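Local coordinates for endo-arabinase (Bacteroides thetaiotaomicron, PDB 5C0P), which probably hydrolyses glycosidic bonds in L-arabinan, as a metal-binding member of glycoside hydrolase family 43, at residues A[41-52]-A[61-69]. Numbering follows the deposited sequence.
Sequences YLHFNNNLKIRV and WKDEGYSFI
A classic beta bulge marks the antiparallel hairpin of strands 50-55 and 60-68, in one blade of the family 43 five-bladed beta-propeller: S67 and F68 both face I50. I50 O accepts from S67 N at 2.9 Å and more weakly from F68 N, while I50 N donates almost straight to F68 O. On the G65 side the ladder continues through V52 N to G65 O and E64 N to V52 O. G65 has backbone angles (86°/-153°) that call for glycine.

On the face carrying R51 and Y66, R51 grips D63 side-on, NE to OD1 at 2.9 Å and NH1 to OD2 at 2.8 Å. Both carboxylate oxygens are met from above their plane, and G65 N reaches OD1 from the opposite face, closing an Asx turn. The guanidinium arrives there because the R51 chain bends at chi2 (93°), laying CD against Y66 CE1; NH2 turns to N46 OD1. A leucine in place of R51 would probably leave the D63 carboxylate without its charged mate and N46 OD1 without this donor. K49 runs its aliphatic chain past the Y66 ring, CE 3.5 Å from CE1.

At the corner, S67 points toward the 41-52 segment, and its OG shares a hydrogen bond of 2.9 Å with H43 ND1, near the imidazole plane, while V52 CG2 sits over the ring centre. H43 NE2 bonds to P115 O, so both ring nitrogens are bonded, and its side chain touches V85 of strand 78-88, which carries the magnesium ligand D84. W61 packs on L42 and on I31 of strand 30-34.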
ATOM      1  N   TYR A  41       4.349 -13.499  -4.301  1.00  9.95           N
ATOM      2  CA  TYR A  41       3.985 -12.812  -5.538  1.00  9.40           C
ATOM      3  C   TYR A  41       4.211 -11.322  -5.393  1.00  7.90           C
ATOM      4  O   TYR A  41       3.818 -10.723  -4.393  1.00 12.21           O
ATOM      5  CB  TYR A  41       2.525 -13.078  -5.920  1.00 11.31           C
ATOM      6  CG  TYR A  41       2.232 -14.534  -6.166  1.00 11.60           C
ATOM      7  CD1 TYR A  41       2.025 -15.412  -5.101  1.00 11.97           C
ATOM      8  CD2 TYR A  41       2.170 -15.043  -7.456  1.00 10.05           C
ATOM      9  CE1 TYR A  41       1.774 -16.754  -5.323  1.00  9.51           C
ATOM     10  CE2 TYR A  41       1.920 -16.380  -7.691  1.00  9.68           C
ATOM     11  CZ  TYR A  41       1.720 -17.233  -6.623  1.00 12.06           C
ATOM     12  OH  TYR A  41       1.473 -18.560  -6.874  1.00 12.60           O
ATOM     13  N   LEU A  42       4.804 -10.730  -6.423  1.00  9.30           N
ATOM     14  CA  LEU A  42       5.028  -9.291  -6.473  1.00  9.37           C
ATOM     15  C   LEU A  42       4.363  -8.745  -7.729  1.00  9.44           C
ATOM     16  O   LEU A  42       4.872  -8.913  -8.850  1.00 10.25           O
ATOM     17  CB  LEU A  42       6.531  -9.000  -6.469  1.00 10.42           C
ATOM     18  CG  LEU A  42       7.043  -7.559  -6.577  1.00 15.16           C
ATOM     19  CD1 LEU A  42       6.297  -6.635  -5.634  1.00 16.05           C
ATOM     20  CD2 LEU A  42       8.540  -7.517  -6.271  1.00 18.87           C
ATOM     21  N   HIS A  43       3.198  -8.128  -7.529  1.00 10.50           N
ATOM     22  CA  HIS A  43       2.474  -7.451  -8.595  1.00  8.75           C
ATOM     23  C   HIS A  43       2.943  -6.006  -8.629  1.00 11.47           C
ATOM     24  O   HIS A  43       3.079  -5.377  -7.582  1.00 13.93           O
ATOM     25  CB  HIS A  43       0.977  -7.484  -8.298  1.00  9.81           C
ATOM     26  CG  HIS A  43       0.390  -8.859  -8.304  1.00  9.47           C
ATOM     27  ND1 HIS A  43      -0.360  -9.334  -9.357  1.00 11.84           N
ATOM     28  CD2 HIS A  43       0.414  -9.845  -7.380  1.00 10.43           C
ATOM     29  CE1 HIS A  43      -0.764 -10.564  -9.086  1.00 11.57           C
ATOM     30  NE2 HIS A  43      -0.305 -10.900  -7.887  1.00 11.21           N
ATOM     31  N   PHE A  44       3.175  -5.467  -9.822  1.00  7.94           N
ATOM     32  CA  PHE A  44       3.701  -4.110  -9.911  1.00  9.07           C
ATOM     33  C   PHE A  44       3.205  -3.368 -11.146  1.00 11.85           C
ATOM     34  O   PHE A  44       2.795  -3.985 -12.134  1.00 12.44           O
ATOM     35  CB  PHE A  44       5.241  -4.106  -9.824  1.00  9.52           C
ATOM     36  CG  PHE A  44       5.931  -4.864 -10.939  1.00 10.71           C
ATOM     37  CD1 PHE A  44       6.123  -6.237 -10.856  1.00 12.34           C
ATOM     38  CD2 PHE A  44       6.421  -4.188 -12.052  1.00 13.57           C
ATOM     39  CE1 PHE A  44       6.768  -6.925 -11.878  1.00 13.07           C
ATOM     40  CE2 PHE A  44       7.069  -4.866 -13.077  1.00 14.91           C
ATOM     41  CZ  PHE A  44       7.247  -6.238 -12.985  1.00 15.65           C
ATOM     42  N   ASN A  45       3.209  -2.040 -11.064  1.00 11.96           N
ATOM     43  CA  ASN A  45       2.886  -1.192 -12.200  1.00 10.12           C
ATOM     44  C   ASN A  45       3.961  -1.338 -13.279  1.00 13.66           C
ATOM     45  O   ASN A  45       5.130  -1.011 -13.049  1.00 17.45           O
ATOM     46  CB  ASN A  45       2.789   0.267 -11.743  1.00 11.24           C
ATOM     47  CG  ASN A  45       2.450   1.221 -12.878  1.00 15.90           C
ATOM     48  OD1 ASN A  45       2.096   0.799 -13.977  1.00 20.76           O
ATOM     49  ND2 ASN A  45       2.559   2.519 -12.610  1.00 20.06           N
ATOM     50  N   ASN A  46       3.569  -1.841 -14.442  1.00 12.24           N
ATOM     51  CA  ASN A  46       4.491  -2.081 -15.546  1.00 11.98           C
ATOM     52  C   ASN A  46       4.100  -1.197 -16.735  1.00 11.31           C
ATOM     53  O   ASN A  46       4.299  -1.557 -17.896  1.00 13.66           O
ATOM     54  CB  ASN A  46       4.470  -3.576 -15.892  1.00 12.24           C
ATOM     55  CG  ASN A  46       5.546  -3.992 -16.883  1.00 15.86           C
ATOM     56  OD1 ASN A  46       5.267  -4.756 -17.810  1.00 18.98           O
ATOM     57  ND2 ASN A  46       6.778  -3.505 -16.695  1.00 15.23           N
ATOM     58  N   ASN A  47       3.556  -0.023 -16.399  1.00 10.83           N
ATOM     59  CA  ASN A  47       3.114   0.998 -17.357  1.00 11.05           C
ATOM     60  C   ASN A  47       1.762   0.658 -17.986  1.00 11.60           C
ATOM     61  O   ASN A  47       1.699  -0.043 -18.999  1.00 12.07           O
ATOM     62  CB  ASN A  47       4.166   1.302 -18.430  1.00 11.99           C
ATOM     63  CG  ASN A  47       3.872   2.582 -19.188  1.00 12.88           C
ATOM     64  OD1 ASN A  47       2.802   3.177 -19.040  1.00 13.82           O
ATOM     65  ND2 ASN A  47       4.819   3.010 -20.016  1.00 16.36           N
ATOM     66  N   LEU A  48       0.695   1.154 -17.357  1.00 11.83           N
ATOM     67  CA  LEU A  48      -0.691   0.944 -17.812  1.00 10.71           C
ATOM     68  C   LEU A  48      -1.063  -0.541 -17.870  1.00 12.18           C
ATOM     69  O   LEU A  48      -1.893  -0.969 -18.685  1.00 13.48           O
ATOM     70  CB  LEU A  48      -0.957   1.650 -19.146  1.00 11.98           C
ATOM     71  CG  LEU A  48      -0.804   3.175 -19.044  1.00 12.39           C
ATOM     72  CD1 LEU A  48      -1.088   3.864 -20.371  1.00 15.49           C
ATOM     73  CD2 LEU A  48      -1.737   3.707 -17.966  1.00 12.88           C
ATOM     74  N   LYS A  49      -0.429  -1.310 -16.994  1.00 10.67           N
ATOM     75  CA  LYS A  49      -0.779  -2.710 -16.794  1.00 10.93           C
ATOM     76  C   LYS A  49      -0.092  -3.192 -15.543  1.00 11.05           C
ATOM     77  O   LYS A  49       0.917  -2.627 -15.123  1.00 13.38           O
ATOM     78  CB  LYS A  49      -0.356  -3.563 -17.985  1.00 14.58           C
ATOM     79  CG  LYS A  49       1.103  -3.442 -18.383  1.00 17.45           C
ATOM     80  CD  LYS A  49       1.268  -3.823 -19.852  1.00 21.25           C
ATOM     81  CE  LYS A  49       2.705  -3.683 -20.325  1.00 27.86           C
ATOM     82  NZ  LYS A  49       3.171  -2.282 -20.306  1.00 23.92           N
ATOM     83  N   ILE A  50      -0.647  -4.238 -14.940  1.00 11.10           N
ATOM     84  CA  ILE A  50      -0.037  -4.819 -13.759  1.00 10.11           C
ATOM     85  C   ILE A  50       0.656  -6.116 -14.153  1.00  9.82           C
ATOM     86  O   ILE A  50       0.041  -7.013 -14.729  1.00 12.16           O
ATOM     87  CB  ILE A  50      -1.070  -5.070 -12.637  1.00  9.23           C
ATOM     88  CG1 ILE A  50      -1.851  -3.789 -12.320  1.00 11.76           C
ATOM     89  CG2 ILE A  50      -0.393  -5.626 -11.365  1.00  9.66           C
ATOM     90  CD1 ILE A  50      -0.984  -2.585 -11.943  1.00 12.35           C
ATOM     91  N   ARG A  51       1.952  -6.183 -13.856  1.00 10.04           N
ATOM     92  CA  ARG A  51       2.778  -7.352 -14.139  1.00 10.19           C
ATOM     93  C   ARG A  51       2.956  -8.107 -12.829  1.00 11.24           C
ATOM     94  O   ARG A  51       2.916  -7.507 -11.761  1.00 11.16           O
ATOM     95  CB  ARG A  51       4.145  -6.897 -14.670  1.00 12.42           C
ATOM     96  CG  ARG A  51       5.095  -7.999 -15.116  1.00 15.99           C
ATOM     97  CD  ARG A  51       4.937  -8.265 -16.587  1.00 20.57           C
ATOM     98  NE  ARG A  51       6.048  -9.026 -17.158  1.00 18.49           N
ATOM     99  CZ  ARG A  51       6.926  -8.521 -18.017  1.00 27.85           C
ATOM    100  NH1 ARG A  51       7.903  -9.281 -18.495  1.00 28.58           N
ATOM    101  NH2 ARG A  51       6.825  -7.254 -18.404  1.00 25.72           N
ATOM    102  N   VAL A  52       3.137  -9.423 -12.898  1.00  9.93           N
ATOM    103  CA  VAL A  52       3.350 -10.191 -11.680  1.00 11.70           C
ATOM    104  C   VAL A  52       4.579 -11.092 -11.789  1.00  9.37           C
ATOM    105  O   VAL A  52       4.748 -11.824 -12.759  1.00 10.92           O
ATOM    106  CB  VAL A  52       2.082 -11.003 -11.294  1.00 13.00           C
ATOM    107  CG1 VAL A  52       1.605 -11.881 -12.450  1.00 11.07           C
ATOM    108  CG2 VAL A  52       2.338 -11.823 -10.034  1.00 12.05           C
ATOM    109  N   TRP A  61      13.433 -14.537  -8.872  1.00 10.30           N
ATOM    110  CA  TRP A  61      12.065 -14.312  -9.319  1.00 11.19           C
ATOM    111  C   TRP A  61      11.812 -14.843 -10.722  1.00 13.00           C
ATOM    112  O   TRP A  61      12.748 -15.010 -11.519  1.00 13.23           O
ATOM    113  CB  TRP A  61      11.740 -12.812  -9.247  1.00 13.34           C
ATOM    114  CG  TRP A  61      11.770 -12.305  -7.837  1.00 12.16           C
ATOM    115  CD1 TRP A  61      12.874 -11.962  -7.103  1.00 10.59           C
ATOM    116  CD2 TRP A  61      10.641 -12.135  -6.974  1.00 10.30           C
ATOM    117  NE1 TRP A  61      12.489 -11.574  -5.836  1.00 11.23           N
ATOM    118  CE2 TRP A  61      11.126 -11.675  -5.732  1.00 11.73           C
ATOM    119  CE3 TRP A  61       9.264 -12.338  -7.132  1.00  9.23           C
ATOM    120  CZ2 TRP A  61      10.276 -11.398  -4.650  1.00 10.98           C
ATOM    121  CZ3 TRP A  61       8.422 -12.068  -6.061  1.00 11.04           C
ATOM    122  CH2 TRP A  61       8.930 -11.602  -4.836  1.00  9.80           C
ATOM    123  N   LYS A  62      10.540 -15.104 -11.013  1.00 13.37           N
ATOM    124  CA  LYS A  62      10.108 -15.576 -12.323  1.00 14.09           C
ATOM    125  C   LYS A  62       8.969 -14.701 -12.833  1.00 13.61           C
ATOM    126  O   LYS A  62       8.057 -14.352 -12.080  1.00 13.53           O
ATOM    127  CB  LYS A  62       9.629 -17.030 -12.214  1.00 15.63           C
ATOM    128  CG  LYS A  62       9.083 -17.622 -13.499  1.00 21.72           C
ATOM    129  CD  LYS A  62       8.466 -18.989 -13.230  1.00 25.01           C
ATOM    130  CE  LYS A  62       7.917 -19.607 -14.498  1.00 30.75           C
ATOM    131  NZ  LYS A  62       7.031 -18.663 -15.221  1.00 36.91           N
ATOM    132  N   ASP A  63       9.026 -14.340 -14.107  1.00 12.38           N
ATOM    133  CA  ASP A  63       7.972 -13.562 -14.740  1.00 13.17           C
ATOM    134  C   ASP A  63       6.756 -14.447 -14.986  1.00 15.79           C
ATOM    135  O   ASP A  63       6.851 -15.476 -15.666  1.00 17.33           O
ATOM    136  CB  ASP A  63       8.496 -12.996 -16.065  1.00 14.69           C
ATOM    137  CG  ASP A  63       7.458 -12.184 -16.824  1.00 18.19           C
ATOM    138  OD1 ASP A  63       6.484 -11.693 -16.216  1.00 16.80           O
ATOM    139  OD2 ASP A  63       7.632 -12.028 -18.053  1.00 22.56           O
ATOM    140  N   GLU A  64       5.619 -14.048 -14.419  1.00 13.11           N
ATOM    141  CA  GLU A  64       4.360 -14.759 -14.623  1.00 14.30           C
ATOM    142  C   GLU A  64       3.370 -13.954 -15.463  1.00 17.25           C
ATOM    143  O   GLU A  64       2.187 -14.277 -15.522  1.00 18.92           O
ATOM    144  CB  GLU A  64       3.734 -15.145 -13.280  1.00 14.05           C
ATOM    145  CG  GLU A  64       4.442 -16.294 -12.575  1.00 16.80           C
ATOM    146  CD  GLU A  64       4.250 -17.632 -13.267  1.00 25.58           C
ATOM    147  OE1 GLU A  64       3.388 -17.742 -14.165  1.00 25.99           O
ATOM    148  OE2 GLU A  64       4.969 -18.585 -12.910  1.00 31.98           O
ATOM    149  N   GLY A  65       3.857 -12.921 -16.140  1.00 15.89           N
ATOM    150  CA  GLY A  65       3.029 -12.213 -17.096  1.00 15.61           C
ATOM    151  C   GLY A  65       2.186 -11.119 -16.476  1.00 13.37           C
ATOM    152  O   GLY A  65       2.538 -10.552 -15.441  1.00 13.31           O
ATOM    153  N   TYR A  66       1.057 -10.817 -17.106  1.00 13.60           N
ATOM    154  CA  TYR A  66       0.231  -9.708 -16.650  1.00 12.07           C
ATOM    155  C   TYR A  66      -0.964 -10.197 -15.855  1.00 13.70           C
ATOM    156  O   TYR A  66      -1.711 -11.070 -16.309  1.00 18.74           O
ATOM    157  CB  TYR A  66      -0.242  -8.874 -17.840  1.00 15.00           C
ATOM    158  CG  TYR A  66       0.896  -8.364 -18.686  1.00 17.44           C
ATOM    159  CD1 TYR A  66       1.766  -7.395 -18.201  1.00 18.61           C
ATOM    160  CD2 TYR A  66       1.107  -8.857 -19.963  1.00 28.10           C
ATOM    161  CE1 TYR A  66       2.812  -6.929 -18.972  1.00 23.38           C
ATOM    162  CE2 TYR A  66       2.146  -8.397 -20.742  1.00 34.53           C
ATOM    163  CZ  TYR A  66       2.996  -7.433 -20.240  1.00 34.07           C
ATOM    164  OH  TYR A  66       4.033  -6.973 -21.017  1.00 44.48           O
ATOM    165  N   SER A  67      -1.130  -9.630 -14.665  1.00 13.27           N
ATOM    166  CA  SER A  67      -2.244  -9.978 -13.799  1.00 12.47           C
ATOM    167  C   SER A  67      -3.441  -9.056 -14.031  1.00 12.04           C
ATOM    168  O   SER A  67      -4.567  -9.420 -13.711  1.00 13.26           O
ATOM    169  CB  SER A  67      -1.825  -9.959 -12.331  1.00 12.10           C
ATOM    170  OG  SER A  67      -1.354  -8.671 -11.953  1.00 11.79           O
ATOM    171  N   PHE A  68      -3.206  -7.862 -14.577  1.00 10.80           N
ATOM    172  CA  PHE A  68      -4.322  -6.997 -14.973  1.00  9.93           C
ATOM    173  C   PHE A  68      -4.012  -6.107 -16.163  1.00 12.80           C
ATOM    174  O   PHE A  68      -3.085  -5.290 -16.119  1.00 13.79           O
ATOM    175  CB  PHE A  68      -4.817  -6.110 -13.815  1.00  9.57           C
ATOM    176  CG  PHE A  68      -5.989  -5.245 -14.195  1.00 11.67           C
ATOM    177  CD1 PHE A  68      -7.161  -5.837 -14.649  1.00 12.43           C
ATOM    178  CD2 PHE A  68      -5.927  -3.863 -14.122  1.00 13.17           C
ATOM    179  CE1 PHE A  68      -8.250  -5.074 -15.028  1.00 12.21           C
ATOM    180  CE2 PHE A  68      -7.030  -3.086 -14.500  1.00  9.40           C
ATOM    181  CZ  PHE A  68      -8.186  -3.696 -14.953  1.00 11.85           C
ATOM    182  N   ILE A  69      -4.801  -6.275 -17.223  1.00 14.33           N
ATOM    183  CA  ILE A  69      -4.833  -5.351 -18.346  1.00 15.84           C
ATOM    184  C   ILE A  69      -6.264  -4.864 -18.439  1.00 14.29           C
ATOM    185  O   ILE A  69      -7.175  -5.680 -18.583  1.00 18.97           O
ATOM    186  CB  ILE A  69      -4.539  -6.060 -19.677  1.00 24.52           C
ATOM    187  CG1 ILE A  69      -3.254  -6.883 -19.595  1.00 33.20           C
ATOM    188  CG2 ILE A  69      -4.508  -5.042 -20.827  1.00 30.61           C
ATOM    189  CD1 ILE A  69      -2.013  -6.064 -19.699  1.00 35.70           C
TER